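Local coordinates for contact-dependent inhibitor A (Escherichia coli NC101, PDB 5I4Q), which serves as the toxin domain delivered into neighbouring bacteria in contact-dependent growth inhibition, probably acting as a nuclease, and is bound here by its immunity protein, at residues G21-L32 / K79-Q87; Q43-I54 / R66-Y76. All coordinates share one frame; numbering follows the deposited sequence.

Overall arrangement
Contacts 1 and 2 meet on one four-stranded antiparallel sheet, their centres about 13 Å apart. Contact 1 (21-32 with 79-87) joins the N-terminal three-stranded sheet and helix 26-34 to the edge strand 82-88; contact 2 (43-54 with 66-76) lays helix 40-48 across the inner strands and adds the other edge strand. The I75 backbone is shared ground, with probable hydrogen bonds from G84 N to I75 O and from I75 N to H85 O, each 2.7 Å. M74 and Y76 turn toward helix 40-48, whereas E73, I75, H85 and Q87 meet the chain of the immunity protein.

Contact 1 of 2, residues G21-L32 / K79-Q87; sequences GMKFSKSYYEKL and KTGQVGHIQ
Y28 has its CG anti to the backbone N (chi1 -170°), which sends the phenol from the first turn of the helix across to strand 82-87, while F24, with CG anti to its carbonyl carbon (chi1 -78°), offers a ring face to V83. The V83 CB sits over that face, 3.8 Å from the centroid, in a CH-pi contact, and V83 CG1 comes within 3.5 Å of F24 CE2. A branched apolar residue suits this buried place because it covers a ring without leaving a polar atom to satisfy. Tyrosine adds reach and an acceptor: I86 N donates almost straight to Y28 OH (3.0 Å, 172°), and the nearby H85 ring turns its NE2 to D84 of the immunity-protein chain. Two edge strands meet here, 22-25 of the N-terminal sheet and 82-87 of the larger one, joined by a single bridge at K23 and Q82. K23 N donates to G81 O (2.8 Å) from above the carbonyl plane, and K23 O accepts from V83 N (2.8 Å) nearly head-on. G81 belongs to a G1 beta bulge; at its backbone angles a CB would press on the carbonyl O of T80 and on G21 O, which calls for glycine. The aliphatic part of K23 lies over Q82, with CG 3.8 Å from Q82 CB. Beside them one water accepts from S25 N and Q82 NE2 and donates to V83 O (2.8 Å), and S25 also caps the helix, its OG accepting from Y28 N.

Contact 2 of 2, residues Q43-I54 / R66-Y76; sequences QAREVLNSNPKI and RYEGAGLEMIY
L48 and M74, a selenomethionine, make a close apolar meeting, with L48 CD2 3.5 Å from the M74 methyl CE. L48 CG stands anti to the carbonyl carbon (chi1 -74°), and the extended branch beyond it brings CD2 into a site bordered by three side chains: CE of M74, CE2 of Y67 and a face of the Y76 ring. M74 is extended as far as its selenium and then bends at chi3 (94°), which swings CE toward L48 and leaves SE beside A44 CB at 4.0 Å. The long unbranched chain of a methionine suits a place between a small alanine and a branched leucine. V47 divides its two methyls: CG1 reaches Y67 CB and M74 CE, whereas CG2 packs on L72 CD1 at 3.7 Å. Helix 43-48 lies nearly at a right angle to strands 66-69 and 72-76, which form a hairpin closed by a type I' turn from G69 to L72. Leaving the helix, the chain turns into strand 53-54, which pairs antiparallel with 66-69. K53 and E68 form the hydrogen-bonded pair, K53 N giving to E68 O (3.0 Å) and E68 N to K53 O (2.9 Å). In the adjoining non-hydrogen-bonded pair, I54 lays CG1 over one face of the Y67 ring, 4.1 Å from its centroid, while the P52 ring comes to the Y67 edge, its CG 3.6 Å from CD2. Between helix and strand, S50 holds OG between its backbone N and carbonyl carbon (chi1 69°), where it donates to V47 O. That carbonyl also takes S50 N from the same face of its plane, so two donors from one residue secure the helix end. G69 lies directly against the hydroxyl, where a glycine leaves room for S50 OG.

Contact 1 of 2, residues G21-L32 / K79-Q87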
# COMPACT_ATOMS: atom_id res chain seq x y z
N GLY A 21 21.07 9.80 -33.71
CA GLY A 21 21.45 8.48 -34.20
C GLY A 21 20.79 7.30 -33.50
O GLY A 21 21.18 6.16 -33.73
N MSE A 22 19.79 7.55 -32.64
CA MSE A 22 19.01 6.47 -32.04
C MSE A 22 17.63 6.43 -32.63
O MSE A 22 17.08 7.46 -33.08
CB MSE A 22 18.87 6.69 -30.55
CG MSE A 22 20.18 6.55 -29.78
SE MSE A 22 19.93 7.14 -27.89
CE MSE A 22 19.93 9.11 -28.09
N LYS A 23 16.99 5.26 -32.60
CA LYS A 23 15.61 5.21 -32.99
C LYS A 23 14.84 4.14 -32.27
O LYS A 23 15.39 3.12 -31.86
CB LYS A 23 15.47 5.11 -34.52
CG LYS A 23 15.50 3.72 -35.11
CD LYS A 23 15.42 3.80 -36.64
CE LYS A 23 15.68 2.44 -37.30
NZ LYS A 23 15.78 2.51 -38.79
N PHE A 24 13.54 4.42 -32.11
CA PHE A 24 12.54 3.54 -31.51
C PHE A 24 11.34 3.40 -32.45
O PHE A 24 10.89 4.40 -32.99
CB PHE A 24 11.97 4.16 -30.23
CG PHE A 24 12.87 4.03 -29.03
CD1 PHE A 24 13.90 4.94 -28.81
CD2 PHE A 24 12.66 3.03 -28.10
CE1 PHE A 24 14.73 4.83 -27.70
CE2 PHE A 24 13.47 2.92 -27.01
CZ PHE A 24 14.51 3.81 -26.79
N SER A 25 10.79 2.21 -32.59
CA SER A 25 9.47 2.10 -33.29
C SER A 25 8.40 2.96 -32.58
O SER A 25 8.47 3.22 -31.37
CB SER A 25 8.98 0.67 -33.43
OG SER A 25 8.39 0.21 -32.24
N LYS A 26 7.43 3.40 -33.36
CA LYS A 26 6.34 4.19 -32.88
C LYS A 26 5.71 3.56 -31.65
O LYS A 26 5.49 4.22 -30.65
CB LYS A 26 5.26 4.35 -33.97
CG LYS A 26 4.14 5.35 -33.64
CD LYS A 26 2.90 5.17 -34.53
CE LYS A 26 1.74 6.08 -34.10
NZ LYS A 26 0.98 5.53 -32.94
N SER A 27 5.34 2.29 -31.74
CA SER A 27 4.53 1.73 -30.68
C SER A 27 5.41 1.47 -29.47
O SER A 27 4.98 1.70 -28.36
CB SER A 27 3.79 0.46 -31.13
OG SER A 27 4.74 -0.52 -31.47
N TYR A 28 6.65 1.03 -29.68
CA TYR A 28 7.48 0.72 -28.52
C TYR A 28 7.76 2.01 -27.74
O TYR A 28 7.60 2.06 -26.52
CB TYR A 28 8.76 -0.04 -28.89
CG TYR A 28 9.49 -0.57 -27.70
CD1 TYR A 28 8.83 -1.34 -26.73
CD2 TYR A 28 10.83 -0.37 -27.55
CE1 TYR A 28 9.49 -1.84 -25.61
CE2 TYR A 28 11.52 -0.84 -26.44
CZ TYR A 28 10.86 -1.58 -25.47
OH TYR A 28 11.57 -2.04 -24.38
N TYR A 29 8.06 3.08 -28.47
CA TYR A 29 8.29 4.38 -27.87
C TYR A 29 7.12 4.80 -26.99
O TYR A 29 7.30 5.20 -25.83
CB TYR A 29 8.55 5.43 -28.94
CG TYR A 29 8.88 6.80 -28.38
CD1 TYR A 29 10.12 7.09 -27.90
CD2 TYR A 29 7.92 7.80 -28.37
CE1 TYR A 29 10.43 8.34 -27.40
CE2 TYR A 29 8.23 9.09 -27.88
CZ TYR A 29 9.49 9.36 -27.41
OH TYR A 29 9.79 10.64 -26.91
N GLU A 30 5.92 4.69 -27.51
CA GLU A 30 4.75 5.16 -26.78
C GLU A 30 4.45 4.28 -25.59
O GLU A 30 3.98 4.76 -24.53
CB GLU A 30 3.56 5.27 -27.75
CG GLU A 30 3.87 6.36 -28.77
CD GLU A 30 2.88 6.48 -29.93
OE1 GLU A 30 1.94 5.69 -30.00
OE2 GLU A 30 3.07 7.39 -30.79
N LYS A 31 4.75 2.99 -25.75
CA LYS A 31 4.48 2.01 -24.71
C LYS A 31 5.33 2.30 -23.48
O LYS A 31 4.87 2.22 -22.39
CB LYS A 31 4.83 0.62 -25.22
CG LYS A 31 4.39 -0.51 -24.30
CD LYS A 31 5.03 -1.85 -24.73
CE LYS A 31 4.72 -2.92 -23.70
NZ LYS A 31 4.94 -4.32 -24.14
N LEU A 32 6.59 2.64 -23.69
CA LEU A 32 7.50 2.93 -22.60
C LEU A 32 7.02 4.11 -21.79
O LEU A 32 6.84 4.00 -20.61
CB LEU A 32 8.89 3.13 -23.17
CG LEU A 32 9.62 1.85 -23.60
CD1 LEU A 32 10.92 2.24 -24.27
CD2 LEU A 32 10.01 0.95 -22.47
N LYS A 79 24.17 -0.64 -36.33
CA LYS A 79 24.09 -0.16 -37.70
C LYS A 79 22.90 0.81 -37.89
O LYS A 79 23.08 1.92 -38.37
CB LYS A 79 23.99 -1.38 -38.62
CG LYS A 79 23.94 -1.12 -40.11
CD LYS A 79 23.71 -2.43 -40.88
CE LYS A 79 24.99 -3.26 -41.10
NZ LYS A 79 25.82 -2.75 -42.23
N THR A 80 21.69 0.40 -37.50
CA THR A 80 20.53 1.23 -37.72
C THR A 80 20.28 2.23 -36.58
O THR A 80 19.55 3.17 -36.75
CB THR A 80 19.27 0.41 -37.98
OG1 THR A 80 18.83 -0.25 -36.79
CG2 THR A 80 19.52 -0.62 -39.05
N GLY A 81 20.88 2.02 -35.42
CA GLY A 81 20.60 2.84 -34.26
C GLY A 81 19.30 2.48 -33.54
O GLY A 81 18.88 3.17 -32.60
N GLN A 82 18.67 1.39 -33.93
CA GLN A 82 17.37 1.07 -33.33
C GLN A 82 17.56 0.37 -32.02
O GLN A 82 18.27 -0.63 -31.93
CB GLN A 82 16.50 0.18 -34.22
CG GLN A 82 15.11 -0.06 -33.65
CD GLN A 82 14.19 -0.80 -34.61
OE1 GLN A 82 14.58 -1.13 -35.71
NE2 GLN A 82 12.95 -1.05 -34.19
N VAL A 83 16.89 0.92 -31.02
CA VAL A 83 16.68 0.27 -29.72
C VAL A 83 15.48 -0.64 -29.80
O VAL A 83 14.35 -0.14 -29.85
CB VAL A 83 16.39 1.33 -28.63
CG1 VAL A 83 16.16 0.66 -27.30
CG2 VAL A 83 17.55 2.29 -28.55
N GLY A 84 15.68 -1.95 -29.85
CA GLY A 84 14.52 -2.87 -30.02
C GLY A 84 13.83 -3.22 -28.70
O GLY A 84 12.64 -3.56 -28.67
N HIS A 85 14.61 -3.16 -27.62
CA HIS A 85 14.13 -3.44 -26.29
C HIS A 85 15.09 -2.90 -25.22
O HIS A 85 16.29 -3.04 -25.34
CB HIS A 85 13.95 -4.92 -26.11
CG HIS A 85 13.41 -5.30 -24.77
ND1 HIS A 85 14.17 -5.91 -23.80
CD2 HIS A 85 12.16 -5.17 -24.26
CE1 HIS A 85 13.42 -6.12 -22.73
NE2 HIS A 85 12.20 -5.68 -22.99
N ILE A 86 14.52 -2.32 -24.17
CA ILE A 86 15.27 -1.80 -23.06
C ILE A 86 14.41 -1.97 -21.77
O ILE A 86 13.23 -1.71 -21.79
CB ILE A 86 15.65 -0.34 -23.30
CG1 ILE A 86 16.51 0.21 -22.17
CG2 ILE A 86 14.43 0.51 -23.50
CD1 ILE A 86 17.42 1.36 -22.60
N GLN A 87 15.03 -2.47 -20.70
CA GLN A 87 14.38 -2.64 -19.39
C GLN A 87 15.45 -2.67 -18.28
O GLN A 87 16.65 -2.89 -18.59
CB GLN A 87 13.57 -3.92 -19.35
CG GLN A 87 14.36 -5.20 -19.20
CD GLN A 87 13.48 -6.42 -18.87
OE1 GLN A 87 12.55 -6.37 -18.04
NE2 GLN A 87 13.80 -7.51 -19.46
O HOH W 1 12.03 -0.15 -31.38

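Contact 2 of 2, residues Q43-I54 / R66-Y76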
# COMPACT_ATOMS: atom_id res chain seq x y z
N GLN A 43 17.31 7.08 -21.39
CA GLN A 43 17.73 5.74 -20.89
C GLN A 43 18.78 5.09 -21.81
O GLN A 43 19.81 4.56 -21.36
CB GLN A 43 16.54 4.79 -20.76
CG GLN A 43 15.43 5.19 -19.79
CD GLN A 43 14.26 4.19 -19.84
OE1 GLN A 43 14.47 2.97 -19.78
NE2 GLN A 43 13.03 4.70 -19.97
N ALA A 44 18.51 5.09 -23.11
CA ALA A 44 19.39 4.37 -24.07
C ALA A 44 20.76 5.04 -24.15
O ALA A 44 21.80 4.38 -24.24
CB ALA A 44 18.75 4.33 -25.45
N ARG A 45 20.76 6.35 -24.13
CA ARG A 45 22.02 7.08 -24.08
C ARG A 45 22.82 6.76 -22.83
O ARG A 45 24.05 6.55 -22.89
CB ARG A 45 21.77 8.58 -24.18
CG ARG A 45 23.05 9.43 -24.16
CD ARG A 45 22.74 10.87 -24.55
NE ARG A 45 21.96 11.52 -23.52
CZ ARG A 45 21.41 12.72 -23.62
NH1 ARG A 45 21.57 13.45 -24.73
NH2 ARG A 45 20.68 13.20 -22.60
N GLU A 46 22.15 6.68 -21.70
CA GLU A 46 22.85 6.26 -20.48
C GLU A 46 23.52 4.92 -20.70
O GLU A 46 24.67 4.71 -20.31
CB GLU A 46 21.93 6.18 -19.25
CG GLU A 46 21.48 7.53 -18.71
CD GLU A 46 22.66 8.48 -18.42
OE1 GLU A 46 23.43 8.20 -17.51
OE2 GLU A 46 22.84 9.49 -19.11
N VAL A 47 22.82 4.00 -21.35
CA VAL A 47 23.44 2.68 -21.54
C VAL A 47 24.69 2.82 -22.42
O VAL A 47 25.72 2.25 -22.13
CB VAL A 47 22.46 1.66 -22.14
CG1 VAL A 47 23.16 0.34 -22.37
CG2 VAL A 47 21.28 1.45 -21.19
N LEU A 48 24.56 3.55 -23.53
CA LEU A 48 25.60 3.65 -24.52
C LEU A 48 26.84 4.32 -23.90
O LEU A 48 27.93 3.99 -24.27
CB LEU A 48 25.11 4.42 -25.75
CG LEU A 48 24.15 3.67 -26.66
CD1 LEU A 48 23.65 4.57 -27.78
CD2 LEU A 48 24.80 2.44 -27.29
N ASN A 49 26.63 5.22 -22.93
CA ASN A 49 27.68 5.98 -22.24
C ASN A 49 28.16 5.39 -20.92
O ASN A 49 28.86 6.05 -20.14
CB ASN A 49 27.17 7.42 -21.98
CG ASN A 49 27.15 8.25 -23.25
OD1 ASN A 49 27.83 7.94 -24.19
ND2 ASN A 49 26.39 9.30 -23.26
N SER A 50 27.80 4.14 -20.66
CA SER A 50 28.12 3.50 -19.36
C SER A 50 29.22 2.47 -19.47
O SER A 50 29.31 1.62 -18.61
CB SER A 50 26.89 2.74 -18.82
OG SER A 50 26.64 1.60 -19.64
N ASN A 51 30.03 2.55 -20.52
CA ASN A 51 30.91 1.44 -20.90
C ASN A 51 30.19 0.13 -20.82
O ASN A 51 30.51 -0.70 -20.02
CB ASN A 51 32.14 1.37 -20.01
CG ASN A 51 33.12 0.28 -20.44
OD1 ASN A 51 33.30 0.01 -21.63
ND2 ASN A 51 33.79 -0.31 -19.47
N PRO A 52 29.19 -0.05 -21.64
CA PRO A 52 28.38 -1.24 -21.42
C PRO A 52 29.07 -2.55 -21.84
O PRO A 52 29.95 -2.53 -22.69
CB PRO A 52 27.14 -0.97 -22.29
CG PRO A 52 27.64 -0.04 -23.37
CD PRO A 52 28.70 0.80 -22.75
N LYS A 53 28.68 -3.65 -21.20
CA LYS A 53 29.03 -5.00 -21.62
C LYS A 53 28.22 -5.30 -22.88
O LYS A 53 26.99 -5.15 -22.90
CB LYS A 53 28.66 -5.95 -20.51
CG LYS A 53 28.83 -7.44 -20.78
CD LYS A 53 28.79 -8.21 -19.45
CE LYS A 53 30.02 -7.90 -18.56
NZ LYS A 53 29.88 -8.28 -17.11
N ILE A 54 28.89 -5.70 -23.94
CA ILE A 54 28.27 -5.87 -25.23
C ILE A 54 28.44 -7.32 -25.63
O ILE A 54 29.52 -7.85 -25.53
CB ILE A 54 28.91 -4.93 -26.26
CG1 ILE A 54 28.79 -3.49 -25.77
CG2 ILE A 54 28.22 -5.10 -27.61
CD1 ILE A 54 29.34 -2.41 -26.67
N ARG A 66 23.12 -7.31 -27.40
CA ARG A 66 22.74 -7.00 -26.06
C ARG A 66 23.79 -6.13 -25.36
O ARG A 66 24.93 -6.55 -25.23
CB ARG A 66 22.56 -8.26 -25.29
CG ARG A 66 21.82 -8.10 -23.98
CD ARG A 66 22.27 -9.22 -23.06
NE ARG A 66 21.54 -9.21 -21.79
CZ ARG A 66 22.06 -8.89 -20.60
NH1 ARG A 66 23.34 -8.51 -20.46
NH2 ARG A 66 21.27 -8.92 -19.53
N TYR A 67 23.35 -4.98 -24.86
CA TYR A 67 24.15 -4.05 -24.11
C TYR A 67 23.64 -4.00 -22.66
O TYR A 67 22.41 -3.94 -22.40
CB TYR A 67 23.98 -2.64 -24.68
CG TYR A 67 24.65 -2.35 -25.97
CD1 TYR A 67 24.34 -3.06 -27.14
CD2 TYR A 67 25.56 -1.29 -26.08
CE1 TYR A 67 24.94 -2.74 -28.36
CE2 TYR A 67 26.16 -0.97 -27.29
CZ TYR A 67 25.85 -1.70 -28.42
OH TYR A 67 26.44 -1.40 -29.61
N GLU A 68 24.57 -3.98 -21.72
CA GLU A 68 24.21 -3.91 -20.32
C GLU A 68 25.04 -2.87 -19.59
O GLU A 68 26.25 -2.96 -19.56
CB GLU A 68 24.41 -5.26 -19.67
CG GLU A 68 23.81 -5.31 -18.25
CD GLU A 68 23.77 -6.71 -17.66
OE1 GLU A 68 24.17 -7.67 -18.37
OE2 GLU A 68 23.35 -6.85 -16.49
N GLY A 69 24.38 -1.91 -18.96
CA GLY A 69 25.04 -0.87 -18.24
C GLY A 69 24.03 0.11 -17.71
O GLY A 69 22.89 0.09 -18.11
N ALA A 70 24.44 0.92 -16.76
CA ALA A 70 23.61 1.90 -16.10
C ALA A 70 22.33 1.34 -15.50
O ALA A 70 21.29 2.00 -15.45
CB ALA A 70 23.28 3.03 -17.06
N GLY A 71 22.40 0.11 -15.03
CA GLY A 71 21.22 -0.50 -14.44
C GLY A 71 20.21 -1.06 -15.45
O GLY A 71 19.15 -1.47 -15.08
N LEU A 72 20.56 -1.10 -16.73
CA LEU A 72 19.63 -1.50 -17.76
C LEU A 72 20.28 -2.46 -18.74
O LEU A 72 21.50 -2.54 -18.81
CB LEU A 72 19.12 -0.27 -18.53
CG LEU A 72 18.51 0.89 -17.77
CD1 LEU A 72 18.76 2.16 -18.52
CD2 LEU A 72 17.01 0.70 -17.60
N GLU A 73 19.43 -3.16 -19.48
CA GLU A 73 19.76 -4.10 -20.53
C GLU A 73 18.99 -3.62 -21.71
O GLU A 73 17.78 -3.31 -21.63
CB GLU A 73 19.28 -5.53 -20.28
CG GLU A 73 19.78 -6.16 -18.98
CD GLU A 73 19.03 -7.45 -18.57
OE1 GLU A 73 18.17 -7.92 -19.34
OE2 GLU A 73 19.33 -7.99 -17.45
N MSE A 74 19.68 -3.65 -22.83
CA MSE A 74 19.13 -3.14 -24.05
C MSE A 74 19.51 -4.03 -25.21
O MSE A 74 20.64 -4.57 -25.28
CB MSE A 74 19.75 -1.77 -24.21
CG MSE A 74 19.61 -1.26 -25.60
SE MSE A 74 20.20 0.61 -25.63
CE MSE A 74 22.10 0.44 -26.16
N ILE A 75 18.59 -4.15 -26.15
CA ILE A 75 18.79 -4.86 -27.38
C ILE A 75 18.78 -3.75 -28.44
O ILE A 75 17.76 -3.06 -28.64
CB ILE A 75 17.66 -5.87 -27.60
CG1 ILE A 75 17.55 -6.86 -26.41
CG2 ILE A 75 17.78 -6.60 -28.94
CD1 ILE A 75 18.77 -7.73 -26.16
N TYR A 76 19.90 -3.63 -29.14
CA TYR A 76 20.26 -2.43 -29.95
C TYR A 76 21.06 -2.83 -31.19
O TYR A 76 21.92 -3.73 -31.14
CB TYR A 76 21.13 -1.51 -29.13
CG TYR A 76 21.68 -0.29 -29.82
CD1 TYR A 76 20.88 0.77 -30.11
CD2 TYR A 76 23.03 -0.21 -30.12
CE1 TYR A 76 21.39 1.90 -30.70
CE2 TYR A 76 23.56 0.91 -30.72
CZ TYR A 76 22.74 1.97 -31.01
OH TYR A 76 23.25 3.09 -31.58